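Local coordinates for signal recognition particle 54 kDa protein (Aeropyrum pernix, PDB 7EPK), which is an archaeal SRP54-type protein that joins a helical bundle and a P-loop NTPase-type domain to a helical domain of the signal-peptide-binding family, at residues K11-G16 against W69-V74; Y382-R387 against R397-G402; E389-R394 against E412-Y417. All coordinates share one frame; numbering follows the deposited sequence.

Interaction 1: K11-G16 against W69-V74; sequences KFLRGG and WMIKIV
F12 and I71 do most of the packing here, where the C-terminal end of helix 4-13 meets helix 66-81 inside the N-terminal helical bundle of this SRP54-type protein. CG of F12 stands anti to the backbone N (chi1 -179°), which carries the ring across to the partner helix. I71 runs past it in the opposite direction: its CD1 lies 3.5 Å from CD2 of the ring, and its CG1 is 3.7 Å from CE2. The far end of the ring reaches M70, whose side chain crosses F12 at about a right angle, with F12 CZ 3.8 Å from M70 CB. Beyond CB, M70 bends at chi2 (60°) and its sulfur end turns off toward helices 19-36 and 41-57. F12 itself also meets the ring of F26 and the side chain of V23, so this part of the contact is continuous with the bundle core.

Away from this packing the helix end is looser and more polar. R14 leaves the helical path just after helix 4-13, and its NH2 forms a salt bridge with D295 on the flank of helix 293-320, while K11 pairs with D29 of helix 19-36; both are exposed and neither touches 69-74. Between core and surface sits the partly exposed L13. It shares L299 of helix 293-320 with I71, and across the contact its CD1 comes to 4.1 Å from I71 CG1.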
loop_
_atom_site.group_PDB
_atom_site.type_symbol
_atom_site.label_atom_id
_atom_site.label_comp_id
_atom_site.label_asym_id
_atom_site.label_seq_id
_atom_site.Cartn_x
_atom_site.Cartn_y
_atom_site.Cartn_z
ATOM N N LYS A 11 -2.396 8.552 23.094
ATOM C CA LYS A 11 -1.652 9.183 24.217
ATOM C C LYS A 11 -0.574 10.075 23.598
ATOM O O LYS A 11 -0.627 11.297 23.847
ATOM C CB LYS A 11 -1.060 8.149 25.177
ATOM C CG LYS A 11 -0.486 8.719 26.468
ATOM C CD LYS A 11 0.058 7.667 27.432
ATOM C CE LYS A 11 1.118 6.770 26.819
ATOM N NZ LYS A 11 1.562 5.710 27.754
ATOM N N PHE A 12 0.306 9.504 22.764
ATOM C CA PHE A 12 1.424 10.239 22.117
ATOM C C PHE A 12 0.894 11.491 21.411
ATOM O O PHE A 12 1.458 12.590 21.612
ATOM C CB PHE A 12 2.181 9.389 21.102
ATOM C CG PHE A 12 3.335 10.113 20.445
ATOM C CD1 PHE A 12 4.433 10.519 21.180
ATOM C CD2 PHE A 12 3.342 10.365 19.081
ATOM C CE1 PHE A 12 5.506 11.148 20.569
ATOM C CE2 PHE A 12 4.418 10.995 18.471
ATOM C CZ PHE A 12 5.502 11.386 19.219
ATOM N N LEU A 13 -0.166 11.346 20.620
ATOM C CA LEU A 13 -0.624 12.428 19.706
ATOM C C LEU A 13 -1.246 13.574 20.526
ATOM O O LEU A 13 -1.082 14.748 20.111
ATOM C CB LEU A 13 -1.587 11.823 18.678
ATOM C CG LEU A 13 -1.568 12.431 17.274
ATOM C CD1 LEU A 13 -0.159 12.604 16.732
ATOM C CD2 LEU A 13 -2.380 11.559 16.324
ATOM N N ARG A 14 -1.878 13.257 21.664
ATOM C CA ARG A 14 -2.618 14.223 22.517
ATOM C C ARG A 14 -1.911 14.310 23.875
ATOM O O ARG A 14 -0.970 15.126 23.980
ATOM C CB ARG A 14 -4.096 13.829 22.617
ATOM C CG ARG A 14 -4.936 14.164 21.386
ATOM C CD ARG A 14 -4.931 13.082 20.310
ATOM N NE ARG A 14 -6.060 13.125 19.373
ATOM C CZ ARG A 14 -6.326 12.213 18.429
ATOM N NH1 ARG A 14 -7.378 12.369 17.646
ATOM N NH2 ARG A 14 -5.556 11.150 18.266
ATOM N N GLY A 15 -2.308 13.474 24.841
ATOM C CA GLY A 15 -1.813 13.472 26.238
ATOM C C GLY A 15 -0.382 13.984 26.375
ATOM O O GLY A 15 0.542 13.137 26.452
ATOM N N GLY A 16 -0.217 15.312 26.472
ATOM C CA GLY A 16 1.040 16.048 26.218
ATOM C C GLY A 16 2.154 15.706 27.202
ATOM O O GLY A 16 2.586 14.505 27.241
ATOM N N TRP A 69 5.065 14.403 12.807
ATOM C CA TRP A 69 6.192 13.955 11.953
ATOM C C TRP A 69 6.701 12.604 12.435
ATOM O O TRP A 69 7.337 11.888 11.656
ATOM C CB TRP A 69 7.331 14.974 11.981
ATOM C CG TRP A 69 8.448 14.674 11.036
ATOM C CD1 TRP A 69 9.767 14.519 11.352
ATOM C CD2 TRP A 69 8.347 14.524 9.604
ATOM N NE1 TRP A 69 10.501 14.294 10.213
ATOM C CE2 TRP A 69 9.657 14.281 9.125
ATOM C CE3 TRP A 69 7.287 14.559 8.681
ATOM C CZ2 TRP A 69 9.926 14.084 7.766
ATOM C CZ3 TRP A 69 7.554 14.365 7.344
ATOM C CH2 TRP A 69 8.858 14.131 6.894
ATOM N N MET A 70 6.540 12.326 13.718
ATOM C CA MET A 70 7.148 11.121 14.323
ATOM C C MET A 70 6.232 9.944 13.996
ATOM O O MET A 70 6.770 8.890 13.661
ATOM C CB MET A 70 7.330 11.248 15.843
ATOM C CG MET A 70 8.051 10.065 16.448
ATOM S SD MET A 70 9.699 9.838 15.765
ATOM C CE MET A 70 10.286 8.578 16.895
ATOM N N ILE A 71 4.914 10.126 14.083
ATOM C CA ILE A 71 3.940 9.061 13.734
ATOM C C ILE A 71 4.068 8.755 12.234
ATOM O O ILE A 71 4.021 7.572 11.870
ATOM C CB ILE A 71 2.520 9.460 14.144
ATOM C CG1 ILE A 71 2.406 9.564 15.660
ATOM C CG2 ILE A 71 1.504 8.476 13.577
ATOM C CD1 ILE A 71 2.794 8.284 16.367
ATOM N N LYS A 72 4.270 9.779 11.408
ATOM C CA LYS A 72 4.465 9.631 9.945
ATOM C C LYS A 72 5.699 8.757 9.696
ATOM O O LYS A 72 5.728 8.064 8.669
ATOM C CB LYS A 72 4.587 11.020 9.313
ATOM C CG LYS A 72 5.156 11.087 7.903
ATOM C CD LYS A 72 4.150 10.834 6.818
ATOM C CE LYS A 72 4.512 11.581 5.559
ATOM N NZ LYS A 72 5.979 11.555 5.338
ATOM N N ILE A 73 6.683 8.805 10.587
ATOM C CA ILE A 73 7.926 7.989 10.498
ATOM C C ILE A 73 7.651 6.585 11.053
ATOM O O ILE A 73 8.216 5.615 10.505
ATOM C CB ILE A 73 9.093 8.664 11.238
ATOM C CG1 ILE A 73 9.672 9.827 10.423
ATOM C CG2 ILE A 73 10.153 7.634 11.588
ATOM C CD1 ILE A 73 10.865 10.523 11.075
ATOM N N VAL A 74 6.835 6.467 12.104
ATOM C CA VAL A 74 6.541 5.149 12.745
ATOM C C VAL A 74 5.738 4.313 11.732
ATOM O O VAL A 74 6.215 3.239 11.341
ATOM C CB VAL A 74 5.854 5.338 14.113
ATOM C CG1 VAL A 74 5.202 4.076 14.649
ATOM C CG2 VAL A 74 6.851 5.873 15.136
#

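Interaction 2: Y382-R387 against R397-G402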
loop_
_atom_site.group_PDB
_atom_site.type_symbol
_atom_site.label_atom_id
_atom_site.label_comp_id
_atom_site.label_asym_id
_atom_site.label_seq_id
_atom_site.Cartn_x
_atom_site.Cartn_y
_atom_site.Cartn_z
ATOM N N TYR A 382 12.738 27.620 -22.831
ATOM C CA TYR A 382 13.554 27.893 -21.622
ATOM C C TYR A 382 14.009 29.354 -21.631
ATOM O O TYR A 382 14.115 29.935 -20.549
ATOM C CB TYR A 382 14.728 26.917 -21.535
ATOM C CG TYR A 382 14.292 25.500 -21.280
ATOM C CD1 TYR A 382 13.751 25.130 -20.059
ATOM C CD2 TYR A 382 14.351 24.550 -22.278
ATOM C CE1 TYR A 382 13.329 23.828 -19.825
ATOM C CE2 TYR A 382 13.926 23.254 -22.065
ATOM C CZ TYR A 382 13.423 22.880 -20.832
ATOM O OH TYR A 382 13.009 21.591 -20.635
ATOM N N GLU A 383 14.302 29.897 -22.811
ATOM C CA GLU A 383 14.721 31.311 -22.996
ATOM C C GLU A 383 13.538 32.224 -22.673
ATOM O O GLU A 383 13.698 33.176 -21.896
ATOM C CB GLU A 383 15.185 31.557 -24.427
ATOM C CG GLU A 383 15.679 32.967 -24.676
ATOM C CD GLU A 383 15.983 33.223 -26.138
ATOM O OE1 GLU A 383 15.009 33.405 -26.867
ATOM O OE2 GLU A 383 17.180 33.208 -26.553
ATOM N N GLU A 384 12.369 31.915 -23.218
ATOM C CA GLU A 384 11.103 32.590 -22.838
ATOM C C GLU A 384 10.873 32.488 -21.331
ATOM O O GLU A 384 10.620 33.524 -20.744
ATOM C CB GLU A 384 9.937 32.011 -23.622
ATOM C CG GLU A 384 10.094 32.279 -25.097
ATOM C CD GLU A 384 8.869 31.936 -25.887
ATOM O OE1 GLU A 384 8.928 32.129 -27.103
ATOM O OE2 GLU A 384 7.881 31.466 -25.272
ATOM N N LEU A 385 11.010 31.309 -20.716
ATOM C CA LEU A 385 10.779 31.166 -19.247
ATOM C C LEU A 385 11.614 32.226 -18.522
ATOM O O LEU A 385 11.135 32.814 -17.560
ATOM C CB LEU A 385 11.150 29.756 -18.768
ATOM C CG LEU A 385 10.038 28.694 -18.657
ATOM C CD1 LEU A 385 8.621 29.254 -18.757
ATOM C CD2 LEU A 385 10.240 27.589 -19.682
ATOM N N ASP A 386 12.816 32.481 -19.026
ATOM C CA ASP A 386 13.830 33.335 -18.358
ATOM C C ASP A 386 13.490 34.798 -18.593
ATOM O O ASP A 386 13.596 35.577 -17.653
ATOM C CB ASP A 386 15.238 33.065 -18.887
ATOM C CG ASP A 386 16.285 33.795 -18.076
ATOM O OD1 ASP A 386 16.072 33.951 -16.856
ATOM O OD2 ASP A 386 17.292 34.205 -18.669
ATOM N N ARG A 387 13.139 35.118 -19.834
ATOM C CA ARG A 387 12.914 36.491 -20.331
ATOM C C ARG A 387 11.549 36.526 -21.015
ATOM O O ARG A 387 11.447 36.469 -22.238
ATOM C CB ARG A 387 14.069 36.854 -21.273
ATOM C CG ARG A 387 15.384 37.170 -20.566
ATOM C CD ARG A 387 16.550 37.268 -21.530
ATOM N NE ARG A 387 16.317 38.277 -22.559
ATOM C CZ ARG A 387 16.655 38.161 -23.847
ATOM N NH1 ARG A 387 17.266 37.078 -24.309
ATOM N NH2 ARG A 387 16.388 39.147 -24.684
ATOM N N ARG A 397 1.690 33.704 -30.375
ATOM C CA ARG A 397 0.958 32.804 -31.300
ATOM C C ARG A 397 1.462 31.365 -31.105
ATOM O O ARG A 397 0.630 30.514 -30.770
ATOM C CB ARG A 397 1.096 33.322 -32.737
ATOM C CG ARG A 397 0.423 32.455 -33.794
ATOM C CD ARG A 397 -1.096 32.419 -33.715
ATOM N NE ARG A 397 -1.658 31.327 -34.508
ATOM C CZ ARG A 397 -2.957 31.100 -34.701
ATOM N NH1 ARG A 397 -3.870 31.894 -34.161
ATOM N NH2 ARG A 397 -3.336 30.073 -35.444
ATOM N N ARG A 398 2.764 31.101 -31.275
ATOM C CA ARG A 398 3.334 29.722 -31.161
ATOM C C ARG A 398 2.905 29.119 -29.822
ATOM O O ARG A 398 2.563 27.918 -29.807
ATOM C CB ARG A 398 4.866 29.678 -31.266
ATOM C CG ARG A 398 5.473 28.278 -31.152
ATOM C CD ARG A 398 6.999 28.215 -31.014
ATOM N NE ARG A 398 7.539 29.091 -29.968
ATOM C CZ ARG A 398 7.494 28.852 -28.658
ATOM N NH1 ARG A 398 6.942 27.745 -28.193
ATOM N NH2 ARG A 398 7.993 29.729 -27.807
ATOM N N ILE A 399 2.913 29.932 -28.760
ATOM C CA ILE A 399 2.621 29.501 -27.362
ATOM C C ILE A 399 1.163 29.023 -27.303
ATOM O O ILE A 399 0.925 27.889 -26.836
ATOM C CB ILE A 399 2.967 30.634 -26.369
ATOM C CG1 ILE A 399 4.479 30.876 -26.313
ATOM C CG2 ILE A 399 2.402 30.364 -24.983
ATOM C CD1 ILE A 399 4.878 32.134 -25.588
ATOM N N ALA A 400 0.235 29.820 -27.836
ATOM C CA ALA A 400 -1.219 29.521 -27.893
ATOM C C ALA A 400 -1.502 28.141 -28.518
ATOM O O ALA A 400 -2.386 27.429 -27.987
ATOM C CB ALA A 400 -1.925 30.612 -28.661
ATOM N N ILE A 401 -0.805 27.789 -29.609
ATOM C CA ILE A 401 -0.990 26.520 -30.388
ATOM C C ILE A 401 -0.571 25.336 -29.516
ATOM O O ILE A 401 -1.405 24.447 -29.305
ATOM C CB ILE A 401 -0.198 26.532 -31.719
ATOM C CG1 ILE A 401 -0.980 27.198 -32.861
ATOM C CG2 ILE A 401 0.249 25.123 -32.113
ATOM C CD1 ILE A 401 -1.300 28.670 -32.659
ATOM N N GLY A 402 0.682 25.343 -29.053
ATOM C CA GLY A 402 1.286 24.253 -28.274
ATOM C C GLY A 402 0.428 23.879 -27.079
ATOM O O GLY A 402 0.445 22.680 -26.699
#
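E384 and R398 reach for each other from opposite directions, one from the short helix 382-386 and the other from helix 393-402, within the helical signal-peptide-binding (M) domain. The glutamate sends CG out anti to its carbonyl carbon (chi1 -64°) and stays extended beyond CG, which takes the carboxylate across to helix 393-402. R398 bends at chi3, bringing NH2 round to the acid. The carboxylate meets the guanidinium at its edge, with the two planes turned 42° apart. The resulting salt bridge runs from R398 NH2 to E384 OE1 at 2.7 Å, but as a hydrogen bond it is weak, since the N-H points at the oxygen at only 127°. OE2 of E384 also lies 3.1 Å from R398 NH2 while it faces the CD1 end of I399; the acid is flanked by an apolar group as well as a charged one.

A second arginine, R395, also forms a salt bridge with OE1, and the two positive charges would be expected to stabilise the buried glutamate as an anion. R398 NH1 is held in turn by the carbonyl oxygen of S379. Around the pair, I399 packs on I376 and L385 on I377, both of helix 367-379, and L385 also touches M326 of helix 326-337.

Interaction 3: E389-R394 against E412-Y417; sequences EIIDKR and ELLVYY
I391 and L414 form the buried, apolar half of this contact between 389-394 and helix 409-423, E389 and Y417 the polar half. I391 and L414 cross at a slant, with I391 CG2 3.8 Å from L414 CD2. In the other pair, the hydroxyl of Y417 donates to E389 OE1 over 3.2 Å, using the syn lone pair of that oxygen, on the side of OE2. The acid oxygen lies at the edge of the phenol, close to its plane, and carboxylate and ring are only 26° apart. E389 gets there by folding back: CG sits between the backbone N and the carbonyl carbon (chi1 40°), and a further bend at chi2 (-89°) swings the acid toward the tyrosine. The hydroxyl also hydrogen-bonds to K421 NZ, its stronger polar partner, so the phenol oxygen bridges an acid and a lysine.

A second shell surrounds these groups. The Y417 side chain rests on P388 and I329. I391 occupies an extended step between the 3-10 turn that ends at I390 and the start of helix 393-402. D392 is the N-cap of that helix, its OD1 accepting from the backbone N of R395. M380 and M396 each touch both I391 and L414, closing round the apolar pair.

Beyond this shell, helix 409-423 packs against helix 326-337 through L413, L414, Y416 and Y417, and against helix 367-379 through E412 and L413. The contact thus lies where the chain enters helix 393-402, against helix 409-423, within the helical signal-peptide-binding domain.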
loop_
_atom_site.group_PDB
_atom_site.type_symbol
_atom_site.label_atom_id
_atom_site.label_comp_id
_atom_site.label_asym_id
_atom_site.label_seq_id
_atom_site.Cartn_x
_atom_site.Cartn_y
_atom_site.Cartn_z
ATOM N N GLU A 389 9.582 38.908 -21.474
ATOM C CA GLU A 389 9.488 40.221 -22.189
ATOM C C GLU A 389 9.864 40.057 -23.669
ATOM O O GLU A 389 9.415 40.881 -24.485
ATOM C CB GLU A 389 10.386 41.284 -21.544
ATOM C CG GLU A 389 11.758 40.782 -21.089
ATOM C CD GLU A 389 11.832 40.224 -19.667
ATOM O OE1 GLU A 389 10.779 40.165 -18.968
ATOM O OE2 GLU A 389 12.947 39.849 -19.246
ATOM N N ILE A 390 10.657 39.030 -23.982
ATOM C CA ILE A 390 11.058 38.616 -25.359
ATOM C C ILE A 390 9.812 38.245 -26.161
ATOM O O ILE A 390 9.887 38.362 -27.385
ATOM C CB ILE A 390 12.091 37.462 -25.278
ATOM C CG1 ILE A 390 13.529 37.996 -25.316
ATOM C CG2 ILE A 390 11.874 36.370 -26.323
ATOM C CD1 ILE A 390 13.798 39.022 -26.410
ATOM N N ILE A 391 8.738 37.807 -25.495
ATOM C CA ILE A 391 7.502 37.243 -26.121
ATOM C C ILE A 391 6.797 38.348 -26.906
ATOM O O ILE A 391 6.112 39.170 -26.278
ATOM C CB ILE A 391 6.564 36.609 -25.071
ATOM C CG1 ILE A 391 7.221 35.410 -24.379
ATOM C CG2 ILE A 391 5.234 36.236 -25.708
ATOM C CD1 ILE A 391 6.360 34.721 -23.331
ATOM N N ASP A 392 6.986 38.340 -28.231
ATOM C CA ASP A 392 6.343 39.225 -29.239
ATOM C C ASP A 392 5.026 38.562 -29.653
ATOM O O ASP A 392 4.523 37.724 -28.867
ATOM C CB ASP A 392 7.279 39.459 -30.436
ATOM C CG ASP A 392 7.549 38.207 -31.263
ATOM O OD1 ASP A 392 6.651 37.321 -31.316
ATOM O OD2 ASP A 392 8.660 38.113 -31.833
ATOM N N LYS A 393 4.528 38.892 -30.852
ATOM C CA LYS A 393 3.232 38.410 -31.400
ATOM C C LYS A 393 3.401 36.995 -31.957
ATOM O O LYS A 393 2.488 36.165 -31.725
ATOM C CB LYS A 393 2.721 39.369 -32.481
ATOM C CG LYS A 393 1.802 40.475 -31.977
ATOM C CD LYS A 393 0.598 39.971 -31.176
ATOM C CE LYS A 393 -0.205 38.891 -31.876
ATOM N NZ LYS A 393 -1.575 38.767 -31.323
ATOM N N ARG A 394 4.513 36.763 -32.666
ATOM C CA ARG A 394 4.897 35.465 -33.290
ATOM C C ARG A 394 5.017 34.388 -32.206
ATOM O O ARG A 394 4.460 33.286 -32.403
ATOM C CB ARG A 394 6.230 35.588 -34.038
ATOM C CG ARG A 394 6.746 34.264 -34.582
ATOM C CD ARG A 394 8.114 34.385 -35.211
ATOM N NE ARG A 394 8.555 33.100 -35.740
ATOM C CZ ARG A 394 8.121 32.547 -36.872
ATOM N NH1 ARG A 394 7.216 33.156 -37.624
ATOM N NH2 ARG A 394 8.591 31.371 -37.250
ATOM N N GLU A 412 -3.057 37.596 -20.937
ATOM C CA GLU A 412 -3.613 37.740 -19.558
ATOM C C GLU A 412 -2.510 37.405 -18.539
ATOM O O GLU A 412 -2.287 38.218 -17.640
ATOM C CB GLU A 412 -4.834 36.839 -19.322
ATOM C CG GLU A 412 -6.076 37.188 -20.135
ATOM C CD GLU A 412 -7.162 36.112 -20.167
ATOM O OE1 GLU A 412 -6.972 35.045 -19.544
ATOM O OE2 GLU A 412 -8.203 36.331 -20.825
ATOM N N LEU A 413 -1.870 36.237 -18.678
ATOM C CA LEU A 413 -0.748 35.782 -17.814
ATOM C C LEU A 413 0.318 36.872 -17.841
ATOM O O LEU A 413 0.737 37.347 -16.762
ATOM C CB LEU A 413 -0.190 34.440 -18.328
ATOM C CG LEU A 413 1.143 33.945 -17.736
ATOM C CD1 LEU A 413 1.172 34.037 -16.217
ATOM C CD2 LEU A 413 1.423 32.508 -18.151
ATOM N N LEU A 414 0.731 37.245 -19.052
ATOM C CA LEU A 414 1.823 38.215 -19.270
ATOM C C LEU A 414 1.534 39.477 -18.452
ATOM O O LEU A 414 2.414 39.871 -17.642
ATOM C CB LEU A 414 1.974 38.455 -20.771
ATOM C CG LEU A 414 3.143 37.696 -21.403
ATOM C CD1 LEU A 414 3.141 36.220 -21.038
ATOM C CD2 LEU A 414 3.151 37.863 -22.911
ATOM N N VAL A 415 0.322 40.030 -18.564
ATOM C CA VAL A 415 -0.097 41.242 -17.792
ATOM C C VAL A 415 0.030 40.916 -16.302
ATOM O O VAL A 415 0.603 41.757 -15.572
ATOM C CB VAL A 415 -1.519 41.720 -18.157
ATOM C CG1 VAL A 415 -1.996 42.868 -17.276
ATOM C CG2 VAL A 415 -1.607 42.124 -19.618
ATOM N N TYR A 416 -0.466 39.739 -15.894
ATOM C CA TYR A 416 -0.485 39.246 -14.488
ATOM C C TYR A 416 0.935 39.328 -13.945
ATOM O O TYR A 416 1.183 40.023 -12.927
ATOM C CB TYR A 416 -1.021 37.814 -14.397
ATOM C CG TYR A 416 -1.082 37.248 -13.001
ATOM C CD1 TYR A 416 -2.163 37.508 -12.173
ATOM C CD2 TYR A 416 -0.062 36.447 -12.506
ATOM C CE1 TYR A 416 -2.227 36.995 -10.888
ATOM C CE2 TYR A 416 -0.112 35.929 -11.224
ATOM C CZ TYR A 416 -1.203 36.199 -10.418
ATOM O OH TYR A 416 -1.275 35.697 -9.156
ATOM N N TYR A 417 1.847 38.679 -14.663
ATOM C CA TYR A 417 3.303 38.748 -14.406
ATOM C C TYR A 417 3.671 40.228 -14.227
ATOM O O TYR A 417 4.048 40.594 -13.107
ATOM C CB TYR A 417 4.043 37.970 -15.497
ATOM C CG TYR A 417 5.500 38.315 -15.648
ATOM C CD1 TYR A 417 6.470 37.770 -14.827
ATOM C CD2 TYR A 417 5.905 39.217 -16.614
ATOM C CE1 TYR A 417 7.807 38.115 -14.971
ATOM C CE2 TYR A 417 7.234 39.568 -16.775
ATOM C CZ TYR A 417 8.189 39.012 -15.955
ATOM O OH TYR A 417 9.488 39.355 -16.181
#

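Interactions 2 and 3 are neighbours, their centres about 9 Å apart, and their segments alternate along the chain. Interaction 2 uses helix 393-402 itself, interaction 3 the residues leading into it, and they touch directly where I399 CD1 lies 3.7 Å from I391 CD1. Interaction 1 belongs to the N-terminal helical bundle, with its centre 47 and 49 Å from the other two, and shares no element with them. The chemistry differs accordingly. Interaction 1 is wholly apolar across its segments. Interaction 2 centres on a buried acid met by an exposed arginine, and interaction 3 divides into a buried aliphatic pair and a tyrosine-glutamate bond toward the surface.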